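PDB 2JEX: regulatory protein E2 from Bovine papillomavirus type 1, which regulates viral transcription and helps start viral DNA replication by binding DNA as a dimer and interacting with E1 to strengthen its DNA binding, here represented by its N-terminal transactivation domain. Local coordinates for residues A[131-139]-A[148-159]. The protein carries 1 engineered substitution. Sequence-based numbering, arbitrary orientation.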
# COMPACT_ATOMS: atom_id res chain seq x y z
N TYR A 131 0.54 -5.53 14.73
CA TYR A 131 0.11 -4.63 13.66
C TYR A 131 1.32 -3.89 13.09
O TYR A 131 2.15 -3.38 13.85
CB TYR A 131 -0.92 -3.62 14.19
CG TYR A 131 -2.06 -4.28 14.95
CD1 TYR A 131 -1.92 -4.64 16.29
CD2 TYR A 131 -3.26 -4.57 14.31
CE1 TYR A 131 -2.95 -5.28 16.97
CE2 TYR A 131 -4.30 -5.20 14.99
CZ TYR A 131 -4.13 -5.54 16.32
OH TYR A 131 -5.16 -6.16 16.99
N THR A 132 1.41 -3.83 11.77
CA THR A 132 2.49 -3.11 11.09
C THR A 132 2.06 -1.67 10.89
O THR A 132 1.04 -1.40 10.25
CB THR A 132 2.85 -3.77 9.76
OG1 THR A 132 3.22 -5.13 9.99
CG2 THR A 132 4.01 -3.04 9.07
N VAL A 133 2.83 -0.75 11.46
CA VAL A 133 2.57 0.69 11.37
C VAL A 133 3.71 1.38 10.62
O VAL A 133 4.87 1.02 10.78
CB VAL A 133 2.36 1.32 12.77
CG1 VAL A 133 2.01 2.80 12.67
CG2 VAL A 133 1.25 0.58 13.50
N TYR A 134 3.35 2.36 9.79
CA TYR A 134 4.33 3.09 8.98
C TYR A 134 4.52 4.51 9.52
O TYR A 134 3.55 5.23 9.74
CB TYR A 134 3.92 3.08 7.50
CG TYR A 134 3.99 1.69 6.91
CD1 TYR A 134 2.87 0.85 6.89
CD2 TYR A 134 5.19 1.19 6.40
CE1 TYR A 134 2.94 -0.44 6.36
CE2 TYR A 134 5.27 -0.09 5.88
CZ TYR A 134 4.15 -0.91 5.87
OH TYR A 134 4.25 -2.19 5.35
N SER A 135 5.78 4.89 9.76
CA SER A 135 6.09 6.18 10.36
C SER A 135 5.86 7.34 9.38
O SER A 135 5.68 8.48 9.80
CB SER A 135 7.53 6.21 10.88
OG SER A 135 8.47 6.08 9.83
N ASN A 136 5.88 7.02 8.09
CA ASN A 136 5.77 8.03 7.04
C ASN A 136 4.68 7.69 6.04
O ASN A 136 4.74 6.66 5.36
CB ASN A 136 7.13 8.26 6.35
CG ASN A 136 8.23 8.69 7.34
OD1 ASN A 136 8.00 9.51 8.23
ND2 ASN A 136 9.42 8.12 7.18
N LEU A 137 3.68 8.56 5.97
CA LEU A 137 2.52 8.36 5.10
C LEU A 137 2.37 9.53 4.16
O LEU A 137 2.42 10.69 4.59
CB LEU A 137 1.23 8.20 5.92
CG LEU A 137 1.11 7.15 7.03
CD1 LEU A 137 -0.26 7.24 7.71
CD2 LEU A 137 1.33 5.75 6.49
N TYR A 138 2.19 9.23 2.88
CA TYR A 138 2.06 10.25 1.85
C TYR A 138 0.67 10.17 1.22
O TYR A 138 0.37 9.24 0.46
CB TYR A 138 3.16 10.08 0.79
CG TYR A 138 4.56 10.03 1.37
CD1 TYR A 138 5.07 8.84 1.90
CD2 TYR A 138 5.37 11.16 1.39
CE1 TYR A 138 6.35 8.78 2.44
CE2 TYR A 138 6.66 11.11 1.92
CZ TYR A 138 7.14 9.92 2.45
OH TYR A 138 8.40 9.85 2.97
N MET A 139 -0.17 11.15 1.55
CA MET A 139 -1.58 11.13 1.16
C MET A 139 -2.02 12.37 0.39
O MET A 139 -1.60 13.49 0.70
CB MET A 139 -2.49 10.90 2.38
CG MET A 139 -1.98 11.49 3.69
SD MET A 139 -2.80 10.80 5.15
CE MET A 139 -4.42 11.58 5.02
N ALA A 148 2.38 12.59 6.43
CA ALA A 148 1.72 12.36 7.70
C ALA A 148 2.49 11.30 8.47
O ALA A 148 3.16 10.45 7.88
CB ALA A 148 0.28 11.94 7.49
N LYS A 149 2.42 11.36 9.80
CA LYS A 149 3.07 10.37 10.64
C LYS A 149 2.02 9.49 11.30
O LYS A 149 0.97 9.96 11.72
CB LYS A 149 3.95 11.05 11.71
CG LYS A 149 5.34 11.49 11.23
CD LYS A 149 5.28 12.73 10.32
CE LYS A 149 6.67 13.35 10.13
NZ LYS A 149 6.57 14.71 9.51
N ALA A 150 2.30 8.19 11.36
CA ALA A 150 1.39 7.26 12.01
C ALA A 150 1.99 6.72 13.29
O ALA A 150 3.21 6.57 13.42
CB ALA A 150 1.00 6.13 11.07
N GLY A 151 1.12 6.42 14.25
CA GLY A 151 1.53 5.82 15.51
C GLY A 151 0.36 5.10 16.14
O GLY A 151 -0.72 5.05 15.56
N ALA A 152 0.60 4.54 17.32
CA ALA A 152 -0.41 3.87 18.13
C ALA A 152 -0.42 4.42 19.56
O ALA A 152 0.62 4.80 20.11
CB ALA A 152 -0.16 2.38 18.15
N ASP A 153 -1.61 4.45 20.15
CA ASP A 153 -1.76 4.76 21.56
C ASP A 153 -2.78 3.80 22.17
O ASP A 153 -3.00 2.72 21.62
CB ASP A 153 -2.15 6.23 21.76
CG ASP A 153 -3.44 6.61 21.04
OD1 ASP A 153 -3.65 7.81 20.84
OD2 ASP A 153 -4.23 5.71 20.68
N GLY A 154 -3.39 4.18 23.29
CA GLY A 154 -4.39 3.33 23.96
C GLY A 154 -5.69 3.16 23.20
O GLY A 154 -6.44 2.22 23.46
N THR A 155 -5.97 4.07 22.27
CA THR A 155 -7.22 4.06 21.53
C THR A 155 -7.11 3.21 20.25
O THR A 155 -7.98 2.40 19.94
CB THR A 155 -7.69 5.51 21.25
OG1 THR A 155 -7.85 6.21 22.49
CG2 THR A 155 -9.01 5.54 20.50
N GLY A 156 -6.02 3.40 19.51
CA GLY A 156 -5.84 2.71 18.25
C GLY A 156 -4.66 3.21 17.45
O GLY A 156 -3.75 3.86 17.97
N LEU A 157 -4.68 2.88 16.17
CA LEU A 157 -3.69 3.37 15.22
C LEU A 157 -4.28 4.61 14.57
O LEU A 157 -5.47 4.67 14.29
CB LEU A 157 -3.38 2.28 14.20
CG LEU A 157 -3.13 0.87 14.73
CD1 LEU A 157 -3.20 -0.15 13.57
CD2 LEU A 157 -1.81 0.79 15.40
N TYR A 158 -3.42 5.60 14.34
CA TYR A 158 -3.86 6.94 13.98
C TYR A 158 -2.78 7.62 13.15
O TYR A 158 -1.61 7.23 13.20
CB TYR A 158 -4.10 7.78 15.25
CG TYR A 158 -2.82 8.09 16.01
CD1 TYR A 158 -2.00 9.16 15.62
CD2 TYR A 158 -2.42 7.32 17.09
CE1 TYR A 158 -0.82 9.44 16.28
CE2 TYR A 158 -1.23 7.60 17.79
CZ TYR A 158 -0.44 8.66 17.37
OH TYR A 158 0.73 8.96 18.02
N TYR A 159 -3.19 8.65 12.42
CA TYR A 159 -2.24 9.55 11.76
C TYR A 159 -2.62 10.97 12.12
O TYR A 159 -3.78 11.26 12.41
CB TYR A 159 -2.24 9.34 10.24
CG TYR A 159 -3.55 9.66 9.55
CD1 TYR A 159 -4.51 8.66 9.32
CD2 TYR A 159 -3.84 10.95 9.11
CE1 TYR A 159 -5.71 8.93 8.69
CE2 TYR A 159 -5.05 11.24 8.47
CZ TYR A 159 -5.98 10.22 8.27
OH TYR A 159 -7.17 10.50 7.64
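Leu137 and Ala148 pair across the beta hairpin of strands 128-140 and 145-152, in the antiparallel sheet of the E2 transactivation domain. Theirs is an antiparallel hydrogen-bonded pair: Leu137 N gives to Ala148 O at 2.7 Å, and Ala148 N returns a bond to Leu137 O at 2.6 Å. Two residues earlier the chain turns a corner at Ser135. Here the carbonyl Ser135 O meets the CA of Lys149 in a CA-H...O contact of 3.3 Å, and the two strands separate, with side chains taking over from backbone bonds. With its CG anti to the carbonyl carbon (chi1 -55°), Leu137 brings CD1 to the CB of Ala150 and, at 3.8 Å, to the CB of Tyr159 on the next strand. Val133 spans the gap with both methyls: CG1 rests on Ala150 CB, whereas CG2 reaches Leu157 CD2 at 3.6 Å on the neighbouring strand. At the other end Met139 SD lies over one face of the Tyr159 ring, 4.3 Å from its centroid and offset toward the rim, and the bend at chi3 (-73°) brings its CE methyl to 3.5 Å from Tyr159 CE2. Strand 110-120 holds the other edge of 128-140 through backbone bonds such as Val133 with Arg115, while Phe173 of helix 173-180 packs on Leu157. A Met-aromatic contact and an apolar layer thus bridge three successive strands, an arrangement that belongs to a bent antiparallel beta meander.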